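Local atomic coordinates of RING finger protein unkempt homolog (Mus musculus, PDB entry 5ELH), a protein that binds RNA sequence-specifically through clustered CCCH zinc fingers and represses translation, helping to establish and maintain the early morphology of cortical neurons. Residues A[53-58]-A[89-95]; A[96-101]-A[118-124]; A[38-42]-A[82-86]. One frame throughout, in Å; residues are numbered along the deposited sequence.

Contact 1: residues A[53-58]-A[89-95]; sequences FNYSPD and RRYHLRY
An aromatic cluster of Phe53, Tyr55 and His92 joins the N-terminal edge of one CCCH finger to the chain leading into the next, with the imidazole of His92 as the shared member. Its CE1 stands 3.5 Å above the plane of Phe53, over the ring centre, and the planes meet at 85°, which defines a T-shaped stack with the histidine edge directed at the phenylalanine face. Toward Tyr55 the edge-to-face pair is offset, with ring centroids 5.2 Å apart. The imidazole also donates from NE2 to Tyr55 O at 3.0 Å, nearly straight at 170° and in the ring plane, while ND1 accepts from the backbone N of Arg94. Both ring nitrogens are therefore engaged, which fixes the rotation of the ring. CG of His92 lies anti to the backbone N (chi1 -157°), carrying the ring across to the 53-58 segment. Pro57 closes one imidazole face by a CH-pi contact, CB being 3.6 Å from the His92 centroid and almost on the ring normal.

This inter-finger junction of the CCCH cluster has a polar border. Asp58 OD1 forms a salt bridge with Arg89 NH1 at 2.8 Å and takes the Tyr95 hydroxyl on its syn lone pair, OH to OD1 also 2.8 Å. The carboxylate and guanidinium planes are nearly perpendicular, with OD1 at the guanidinium edge.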
loop_
_atom_site.group_PDB
_atom_site.type_symbol
_atom_site.label_atom_id
_atom_site.label_comp_id
_atom_site.label_asym_id
_atom_site.label_seq_id
_atom_site.Cartn_x
_atom_site.Cartn_y
_atom_site.Cartn_z
ATOM N N PHE A 53 -19.908 7.086 -3.726
ATOM C CA PHE A 53 -18.532 7.416 -3.336
ATOM C C PHE A 53 -18.511 8.034 -1.949
ATOM O O PHE A 53 -19.479 8.675 -1.545
ATOM C CB PHE A 53 -17.928 8.442 -4.283
ATOM C CG PHE A 53 -17.503 7.880 -5.608
ATOM C CD1 PHE A 53 -16.692 6.763 -5.676
ATOM C CD2 PHE A 53 -17.908 8.483 -6.780
ATOM C CE1 PHE A 53 -16.292 6.260 -6.893
ATOM C CE2 PHE A 53 -17.522 7.978 -7.999
ATOM C CZ PHE A 53 -16.716 6.863 -8.057
ATOM N N ASN A 54 -17.391 7.895 -1.239
ATOM C CA ASN A 54 -17.263 8.534 0.067
ATOM C C ASN A 54 -17.347 10.051 -0.073
ATOM O O ASN A 54 -17.989 10.717 0.735
ATOM C CB ASN A 54 -15.996 8.093 0.804
ATOM C CG ASN A 54 -14.739 8.364 0.019
ATOM O OD1 ASN A 54 -14.763 8.450 -1.213
ATOM N ND2 ASN A 54 -13.622 8.488 0.726
ATOM N N TYR A 55 -16.743 10.590 -1.123
ATOM C CA TYR A 55 -16.924 11.992 -1.463
ATOM C C TYR A 55 -17.011 12.208 -2.970
ATOM O O TYR A 55 -16.448 11.441 -3.757
ATOM C CB TYR A 55 -15.814 12.860 -0.859
ATOM C CG TYR A 55 -14.402 12.597 -1.373
ATOM C CD1 TYR A 55 -13.929 13.231 -2.501
ATOM C CD2 TYR A 55 -13.537 11.748 -0.689
ATOM C CE1 TYR A 55 -12.637 13.014 -2.954
ATOM C CE2 TYR A 55 -12.253 11.516 -1.134
ATOM C CZ TYR A 55 -11.805 12.154 -2.272
ATOM O OH TYR A 55 -10.520 11.933 -2.733
ATOM N N SER A 56 -17.706 13.276 -3.348
ATOM C CA SER A 56 -17.981 13.598 -4.741
ATOM C C SER A 56 -16.727 13.938 -5.530
ATOM O O SER A 56 -15.816 14.581 -5.013
ATOM C CB SER A 56 -18.936 14.788 -4.801
ATOM O OG SER A 56 -19.025 15.306 -6.112
ATOM N N PRO A 57 -16.673 13.509 -6.796
ATOM C CA PRO A 57 -15.585 13.961 -7.670
ATOM C C PRO A 57 -15.903 15.270 -8.388
ATOM O O PRO A 57 -15.122 15.693 -9.234
ATOM C CB PRO A 57 -15.496 12.836 -8.700
ATOM C CG PRO A 57 -16.873 12.339 -8.812
ATOM C CD PRO A 57 -17.484 12.456 -7.435
ATOM N N ASP A 58 -17.027 15.900 -8.070
ATOM C CA ASP A 58 -17.475 17.058 -8.833
ATOM C C ASP A 58 -17.876 18.258 -7.975
ATOM O O ASP A 58 -17.556 19.394 -8.331
ATOM C CB ASP A 58 -18.636 16.652 -9.747
ATOM C CG ASP A 58 -18.205 15.693 -10.842
ATOM O OD1 ASP A 58 -17.208 15.994 -11.521
ATOM O OD2 ASP A 58 -18.852 14.639 -11.020
ATOM N N ARG A 89 -9.491 15.366 -6.862
ATOM C CA ARG A 89 -10.259 15.140 -8.084
ATOM C C ARG A 89 -9.446 14.338 -9.094
ATOM O O ARG A 89 -9.940 13.393 -9.699
ATOM C CB ARG A 89 -10.669 16.481 -8.696
ATOM C CG ARG A 89 -11.311 16.367 -10.062
ATOM C CD ARG A 89 -12.727 16.862 -10.122
ATOM N NE ARG A 89 -12.825 18.057 -10.941
ATOM C CZ ARG A 89 -13.829 18.337 -11.766
ATOM N NH1 ARG A 89 -14.863 17.520 -11.887
ATOM N NH2 ARG A 89 -13.789 19.453 -12.479
ATOM N N ARG A 90 -8.189 14.722 -9.265
ATOM C CA ARG A 90 -7.352 14.141 -10.304
ATOM C C ARG A 90 -7.013 12.670 -10.055
ATOM O O ARG A 90 -6.772 11.918 -10.999
ATOM C CB ARG A 90 -6.080 14.980 -10.454
ATOM C CG ARG A 90 -6.305 16.284 -11.219
ATOM C CD ARG A 90 -5.122 17.250 -11.130
ATOM N NE ARG A 90 -3.834 16.628 -11.441
ATOM C CZ ARG A 90 -3.293 16.556 -12.656
ATOM N NH1 ARG A 90 -3.930 17.055 -13.712
ATOM N NH2 ARG A 90 -2.110 15.972 -12.821
ATOM N N TYR A 91 -6.987 12.261 -8.791
ATOM C CA TYR A 91 -6.660 10.882 -8.435
ATOM C C TYR A 91 -7.888 10.135 -7.918
ATOM O O TYR A 91 -7.779 9.077 -7.299
ATOM C CB TYR A 91 -5.494 10.848 -7.446
ATOM C CG TYR A 91 -4.254 11.418 -8.097
ATOM C CD1 TYR A 91 -3.981 12.778 -8.033
ATOM C CD2 TYR A 91 -3.404 10.615 -8.841
ATOM C CE1 TYR A 91 -2.880 13.315 -8.645
ATOM C CE2 TYR A 91 -2.302 11.139 -9.458
ATOM C CZ TYR A 91 -2.041 12.495 -9.362
ATOM O OH TYR A 91 -0.938 13.044 -9.979
ATOM N N HIS A 92 -9.052 10.687 -8.223
ATOM C CA HIS A 92 -10.329 10.067 -7.873
ATOM C C HIS A 92 -10.600 8.864 -8.778
ATOM O O HIS A 92 -10.202 8.848 -9.958
ATOM C CB HIS A 92 -11.450 11.096 -8.030
ATOM C CG HIS A 92 -12.676 10.807 -7.217
ATOM N ND1 HIS A 92 -13.541 9.772 -7.505
ATOM C CD2 HIS A 92 -13.198 11.446 -6.144
ATOM C CE1 HIS A 92 -14.529 9.768 -6.626
ATOM N NE2 HIS A 92 -14.352 10.782 -5.799
ATOM N N LEU A 93 -11.266 7.861 -8.214
ATOM C CA LEU A 93 -11.684 6.664 -8.956
ATOM C C LEU A 93 -12.469 7.001 -10.225
ATOM O O LEU A 93 -12.374 6.306 -11.232
ATOM C CB LEU A 93 -12.523 5.751 -8.053
ATOM C CG LEU A 93 -11.723 4.951 -7.022
ATOM C CD1 LEU A 93 -12.626 4.435 -5.905
ATOM C CD2 LEU A 93 -10.980 3.808 -7.697
ATOM N N ARG A 94 -13.202 8.105 -10.178
ATOM C CA ARG A 94 -14.031 8.558 -11.280
ATOM C C ARG A 94 -13.231 9.058 -12.474
ATOM O O ARG A 94 -13.653 8.895 -13.618
ATOM C CB ARG A 94 -14.943 9.685 -10.792
ATOM C CG ARG A 94 -15.726 10.400 -11.884
ATOM C CD ARG A 94 -16.662 9.451 -12.610
ATOM N NE ARG A 94 -17.457 10.149 -13.614
ATOM C CZ ARG A 94 -17.079 10.351 -14.871
ATOM N NH1 ARG A 94 -15.900 9.909 -15.305
ATOM N NH2 ARG A 94 -17.890 10.998 -15.698
ATOM N N TYR A 95 -12.089 9.678 -12.203
ATOM C CA TYR A 95 -11.376 10.444 -13.224
ATOM C C TYR A 95 -9.932 10.037 -13.521
ATOM O O TYR A 95 -9.455 10.259 -14.637
ATOM C CB TYR A 95 -11.408 11.922 -12.863
ATOM C CG TYR A 95 -12.758 12.557 -13.042
ATOM C CD1 TYR A 95 -13.390 12.533 -14.278
ATOM C CD2 TYR A 95 -13.400 13.192 -11.984
ATOM C CE1 TYR A 95 -14.611 13.115 -14.465
ATOM C CE2 TYR A 95 -14.642 13.781 -12.159
ATOM C CZ TYR A 95 -15.244 13.731 -13.402
ATOM O OH TYR A 95 -16.463 14.314 -13.612
#

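Contact 2: residues A[96-101]-A[118-124]; sequences YKTGIC and CAFAHGP. With ZN (zinc ion), chain F.
Cys101, Cys118 and His122 bind a zinc ion from the two segments of a CCCH zinc finger, and Cys111 completes the site. The metal bonds run to Cys101 SG at 2.3 Å, Cys118 SG at 2.4 Å and His122 NE2 at 2.1 Å. Phe120 N donates to Cys118 SG, a second-shell bond that helps to position this ligand.

Backbone hydrogen bonds hold the segments together. Ala121 N donates to Gly99 O and Cys101 N to Ala121 O, both at least 163° at the hydrogen, forming a single bridge between Ile100 and Ala121. Lys97 N adds a third bond, to Ala119 O.

Cys101 CB makes an off-centre CH-pi contact over one face of the His122 imidazole, 3.6 Å from its centroid. Among apolar contacts, Cys101 CB meets Phe120 CB at 3.4 Å, Ile100 CD1 reaches Ala121 CB, and Tyr96 CD1 approaches Ala119 CB. The aliphatic chain of Lys97 passes over the Tyr96 ring with CG near its centre.

A bend at chi2 (-91°) carries Lys97 NZ back across the other segment, where it donates to Cys118 O, Phe120 O and a water; a carboxylate oxygen of Asp126 adds a salt bridge. A second water lies between the Tyr96 hydroxyl and Cys118 O, its oxygen 2.8 Å from Tyr96 OH.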
loop_
_atom_site.group_PDB
_atom_site.type_symbol
_atom_site.label_atom_id
_atom_site.label_comp_id
_atom_site.label_asym_id
_atom_site.label_seq_id
_atom_site.Cartn_x
_atom_site.Cartn_y
_atom_site.Cartn_z
ATOM N N TYR A 96 -9.232 9.448 -12.560
ATOM C CA TYR A 96 -7.814 9.133 -12.755
ATOM C C TYR A 96 -7.568 8.309 -14.024
ATOM O O TYR A 96 -8.166 7.254 -14.223
ATOM C CB TYR A 96 -7.263 8.400 -11.530
ATOM C CG TYR A 96 -5.806 8.027 -11.616
ATOM C CD1 TYR A 96 -4.812 8.998 -11.649
ATOM C CD2 TYR A 96 -5.420 6.699 -11.638
ATOM C CE1 TYR A 96 -3.474 8.650 -11.723
ATOM C CE2 TYR A 96 -4.086 6.342 -11.711
ATOM C CZ TYR A 96 -3.120 7.319 -11.747
ATOM O OH TYR A 96 -1.806 6.950 -11.816
ATOM N N LYS A 97 -6.690 8.832 -14.878
ATOM C CA LYS A 97 -6.290 8.189 -16.143
ATOM C C LYS A 97 -7.450 7.773 -17.045
ATOM O O LYS A 97 -7.335 6.787 -17.779
ATOM C CB LYS A 97 -5.414 6.960 -15.873
ATOM C CG LYS A 97 -4.176 7.232 -15.030
ATOM C CD LYS A 97 -2.996 7.561 -15.875
ATOM C CE LYS A 97 -1.796 7.875 -15.017
ATOM N NZ LYS A 97 -0.669 8.309 -15.865
ATOM N N THR A 98 -8.547 8.528 -17.020
ATOM C CA THR A 98 -9.712 8.215 -17.856
ATOM C C THR A 98 -9.718 8.966 -19.182
ATOM O O THR A 98 -10.525 8.664 -20.061
ATOM C CB THR A 98 -11.032 8.523 -17.122
ATOM O OG1 THR A 98 -11.083 9.910 -16.782
ATOM C CG2 THR A 98 -11.131 7.694 -15.866
ATOM N N GLY A 99 -8.827 9.945 -19.319
ATOM C CA GLY A 99 -8.707 10.714 -20.542
ATOM C C GLY A 99 -7.243 10.870 -20.940
ATOM O O GLY A 99 -6.348 10.612 -20.130
ATOM N N ILE A 100 -7.005 11.295 -22.175
ATOM C CA ILE A 100 -5.647 11.456 -22.696
ATOM C C ILE A 100 -5.079 12.846 -22.372
ATOM O O ILE A 100 -5.721 13.863 -22.630
ATOM C CB ILE A 100 -5.614 11.242 -24.238
ATOM C CG1 ILE A 100 -6.133 9.848 -24.604
ATOM C CG2 ILE A 100 -4.208 11.449 -24.790
ATOM C CD1 ILE A 100 -5.276 8.697 -24.091
ATOM N N CYS A 101 -3.870 12.883 -21.816
ATOM C CA CYS A 101 -3.207 14.150 -21.518
ATOM C C CYS A 101 -3.001 14.908 -22.816
ATOM O O CYS A 101 -2.712 14.298 -23.848
ATOM C CB CYS A 101 -1.845 13.905 -20.855
ATOM S SG CYS A 101 -1.115 15.370 -20.068
ATOM N N CYS A 118 1.674 12.407 -13.512
ATOM C CA CYS A 118 0.563 12.954 -14.280
ATOM C C CYS A 118 -0.693 12.090 -14.145
ATOM O O CYS A 118 -0.621 10.865 -14.188
ATOM C CB CYS A 118 0.931 13.085 -15.751
ATOM S SG CYS A 118 -0.424 13.772 -16.716
ATOM N N ALA A 119 -1.833 12.747 -13.974
ATOM C CA ALA A 119 -3.093 12.062 -13.696
ATOM C C ALA A 119 -3.888 11.750 -14.964
ATOM O O ALA A 119 -4.955 11.144 -14.898
ATOM C CB ALA A 119 -3.945 12.893 -12.719
ATOM N N PHE A 120 -3.366 12.162 -16.115
ATOM C CA PHE A 120 -3.981 11.813 -17.393
ATOM C C PHE A 120 -3.195 10.673 -18.024
ATOM O O PHE A 120 -2.029 10.445 -17.681
ATOM C CB PHE A 120 -4.022 13.024 -18.333
ATOM C CG PHE A 120 -5.061 14.051 -17.961
ATOM C CD1 PHE A 120 -4.809 14.984 -16.967
ATOM C CD2 PHE A 120 -6.287 14.082 -18.606
ATOM C CE1 PHE A 120 -5.755 15.929 -16.628
ATOM C CE2 PHE A 120 -7.241 15.024 -18.267
ATOM C CZ PHE A 120 -6.972 15.948 -17.277
ATOM N N ALA A 121 -3.833 9.958 -18.948
ATOM C CA ALA A 121 -3.185 8.846 -19.634
ATOM C C ALA A 121 -2.331 9.331 -20.789
ATOM O O ALA A 121 -2.743 10.181 -21.577
ATOM C CB ALA A 121 -4.216 7.864 -20.134
ATOM N N HIS A 122 -1.127 8.784 -20.878
ATOM C CA HIS A 122 -0.261 9.020 -22.019
ATOM C C HIS A 122 -0.217 7.738 -22.822
ATOM O O HIS A 122 0.521 6.813 -22.492
ATOM C CB HIS A 122 1.125 9.459 -21.551
ATOM C CG HIS A 122 1.123 10.803 -20.893
ATOM N ND1 HIS A 122 1.562 11.943 -21.530
ATOM C CD2 HIS A 122 0.694 11.196 -19.669
ATOM C CE1 HIS A 122 1.426 12.977 -20.718
ATOM N NE2 HIS A 122 0.893 12.552 -19.586
ATOM N N GLY A 123 -1.044 7.692 -23.863
ATOM C CA GLY A 123 -1.227 6.499 -24.667
ATOM C C GLY A 123 -2.504 5.771 -24.276
ATOM O O GLY A 123 -2.839 5.718 -23.092
ATOM N N PRO A 124 -3.229 5.205 -25.261
ATOM C CA PRO A 124 -4.444 4.442 -24.949
ATOM C C PRO A 124 -4.197 3.225 -24.054
ATOM O O PRO A 124 -5.130 2.740 -23.412
ATOM C CB PRO A 124 -4.933 3.983 -26.325
ATOM C CG PRO A 124 -4.368 4.958 -27.276
ATOM C CD PRO A 124 -3.037 5.346 -26.715
HETATM ZN ZN ZN F . 0.503 14.411 -18.782
HETATM O O HOH W 1 0.011 9.105 -12.093
HETATM O O HOH W 2 1.595 9.009 -15.184
#

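Contact 3: residues A[38-42]-A[82-86]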
loop_
_atom_site.group_PDB
_atom_site.type_symbol
_atom_site.label_atom_id
_atom_site.label_comp_id
_atom_site.label_asym_id
_atom_site.label_seq_id
_atom_site.Cartn_x
_atom_site.Cartn_y
_atom_site.Cartn_z
ATOM N N VAL A 38 0.125 19.796 5.062
ATOM C CA VAL A 38 -1.213 19.255 5.250
ATOM C C VAL A 38 -2.136 19.594 4.079
ATOM O O VAL A 38 -2.977 18.776 3.690
ATOM C CB VAL A 38 -1.812 19.739 6.588
ATOM C CG1 VAL A 38 -3.285 19.361 6.694
ATOM C CG2 VAL A 38 -1.030 19.140 7.734
ATOM N N ASN A 39 -1.978 20.780 3.498
ATOM C CA ASN A 39 -2.830 21.155 2.370
ATOM C C ASN A 39 -2.535 20.381 1.086
ATOM O O ASN A 39 -3.265 20.516 0.107
ATOM C CB ASN A 39 -2.819 22.666 2.115
ATOM C CG ASN A 39 -1.454 23.201 1.761
ATOM O OD1 ASN A 39 -0.516 22.453 1.506
ATOM N ND2 ASN A 39 -1.338 24.519 1.749
ATOM N N GLN A 40 -1.495 19.552 1.099
ATOM C CA GLN A 40 -1.204 18.676 -0.042
ATOM C C GLN A 40 -1.817 17.288 0.102
ATOM O O GLN A 40 -1.843 16.510 -0.859
ATOM C CB GLN A 40 0.299 18.528 -0.225
ATOM C CG GLN A 40 1.010 19.817 -0.505
ATOM C CD GLN A 40 2.518 19.665 -0.422
ATOM O OE1 GLN A 40 3.041 18.974 0.452
ATOM N NE2 GLN A 40 3.225 20.304 -1.346
ATOM N N ARG A 41 -2.310 16.979 1.296
ATOM C CA ARG A 41 -2.824 15.656 1.593
ATOM C C ARG A 41 -4.121 15.431 0.833
ATOM O O ARG A 41 -4.982 16.302 0.815
ATOM C CB ARG A 41 -3.068 15.521 3.100
ATOM C CG ARG A 41 -3.818 14.260 3.523
ATOM C CD ARG A 41 -4.017 14.198 5.036
ATOM N NE ARG A 41 -4.883 13.084 5.422
ATOM C CZ ARG A 41 -6.208 13.157 5.558
ATOM N NH1 ARG A 41 -6.858 14.299 5.358
ATOM N NH2 ARG A 41 -6.895 12.077 5.903
ATOM N N ARG A 42 -4.244 14.279 0.182
ATOM C CA ARG A 42 -5.535 13.862 -0.357
ATOM C C ARG A 42 -6.084 12.654 0.399
ATOM O O ARG A 42 -5.332 11.792 0.865
ATOM C CB ARG A 42 -5.449 13.570 -1.862
ATOM C CG ARG A 42 -4.485 12.482 -2.242
ATOM C CD ARG A 42 -4.676 12.090 -3.704
ATOM N NE ARG A 42 -5.802 11.181 -3.896
ATOM C CZ ARG A 42 -5.707 9.855 -3.973
ATOM N NH1 ARG A 42 -4.531 9.243 -3.864
ATOM N NH2 ARG A 42 -6.797 9.135 -4.175
ATOM N N ARG A 82 -10.399 21.012 -2.481
ATOM C CA ARG A 82 -9.459 21.579 -3.429
ATOM C C ARG A 82 -8.071 21.600 -2.796
ATOM O O ARG A 82 -7.566 22.631 -2.379
ATOM C CB ARG A 82 -9.901 22.976 -3.846
ATOM C CG ARG A 82 -9.430 23.364 -5.237
ATOM C CD ARG A 82 -9.857 24.774 -5.591
ATOM N NE ARG A 82 -11.293 24.998 -5.415
ATOM C CZ ARG A 82 -12.214 24.789 -6.352
ATOM N NH1 ARG A 82 -11.873 24.330 -7.552
ATOM N NH2 ARG A 82 -13.487 25.037 -6.083
ATOM N N THR A 83 -7.478 20.421 -2.700
ATOM C CA THR A 83 -6.133 20.274 -2.179
ATOM C C THR A 83 -5.165 20.911 -3.165
ATOM O O THR A 83 -5.549 21.241 -4.283
ATOM C CB THR A 83 -5.802 18.793 -2.001
ATOM O OG1 THR A 83 -5.913 18.123 -3.267
ATOM C CG2 THR A 83 -6.770 18.158 -1.021
ATOM N N THR A 84 -3.916 21.103 -2.756
ATOM C CA THR A 84 -2.928 21.664 -3.658
ATOM C C THR A 84 -2.800 20.753 -4.876
ATOM O O THR A 84 -2.651 19.541 -4.744
ATOM C CB THR A 84 -1.552 21.829 -2.979
ATOM O OG1 THR A 84 -1.704 22.559 -1.755
ATOM C CG2 THR A 84 -0.593 22.588 -3.890
ATOM N N GLY A 85 -2.893 21.348 -6.056
ATOM C CA GLY A 85 -2.776 20.606 -7.297
ATOM C C GLY A 85 -4.057 19.887 -7.677
ATOM O O GLY A 85 -4.074 19.133 -8.649
ATOM N N ASP A 86 -5.118 20.120 -6.903
ATOM C CA ASP A 86 -6.436 19.553 -7.175
ATOM C C ASP A 86 -6.362 18.037 -7.193
ATOM O O ASP A 86 -7.014 17.367 -8.010
ATOM C CB ASP A 86 -6.964 20.078 -8.512
ATOM C CG ASP A 86 -8.479 20.025 -8.619
ATOM O OD1 ASP A 86 -9.174 19.843 -7.584
ATOM O OD2 ASP A 86 -8.978 20.189 -9.756
HETATM O O HOH W 3 -1.648 17.189 -3.332
#
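Thr84 meets Asn39 where the short 3-10 turn 38-40, just past the zinc ligand His36 of the first CCCH site, rests against the end of the following finger, just past its ligand His81. The tight part is a backbone anchor: Thr84 N donates to Asn39 O at 3.0 Å with an angle of 174° at the hydrogen, the donor tilted 19° from the carbonyl plane. The nearest CA atoms, those of Gln40 and Thr84, lie 5.0 Å apart, so the chains are close at this point. Beside the anchor, Thr83 turns its methyl toward the other segment. With CG2 anti to the carbonyl carbon, it comes to 3.2 Å from Arg41 O, a close packing contact. The Thr83 hydroxyl is hydrogen-bonded with Thr87 OG1, at the start of helix 87-90, and thus ties this end of the contact to the helix. Gln40 is buried yet barely touches Thr84, its CG 4.1 Å from Thr84 OG1; its OE1 is held by the backbone N atoms of His36 and Phe37.

The outer side is looser. Thr84 is exposed, and its OG1 makes weak approaches to Asn39 O and Asn39 OD1. The side chains of the partly exposed Asn39 and Thr84 run obliquely past each other, while the Arg41 guanidinium, also on this side, reaches Asp75 in a salt bridge. The buried total, 213 Å², is small, and five residues share it. A water completes the join where the two backbones do not bond directly: it donates to Gln40 O at 2.6 Å and to Thr84 O at 2.9 Å.

Overall arrangement
The segments of contacts 3 and 1 alternate along the chain (38-42, 53-58, 82-86, 89-95), whereas contact 2 follows both in series. Contact 1 touches both others: its centre is about 15 Å from that of contact 2 and about 13 Å from that of contact 3. Contacts 2 and 3, about 20 Å apart by centres, do not touch, so the three centres form a roughly right-angled triangle with its corner at contact 1. Tyr91 and Arg90 carry both junctions, Tyr91 CD2 packing 3.5 Å from Tyr96 CE1 and Arg90 CD lying 3.3 Å from Gly85 O. Only contact 2 contains zinc ligands; the side chains of Tyr55 (contact 1) and Gln40 (contact 3) each lie about 8 Å from a bound zinc ion.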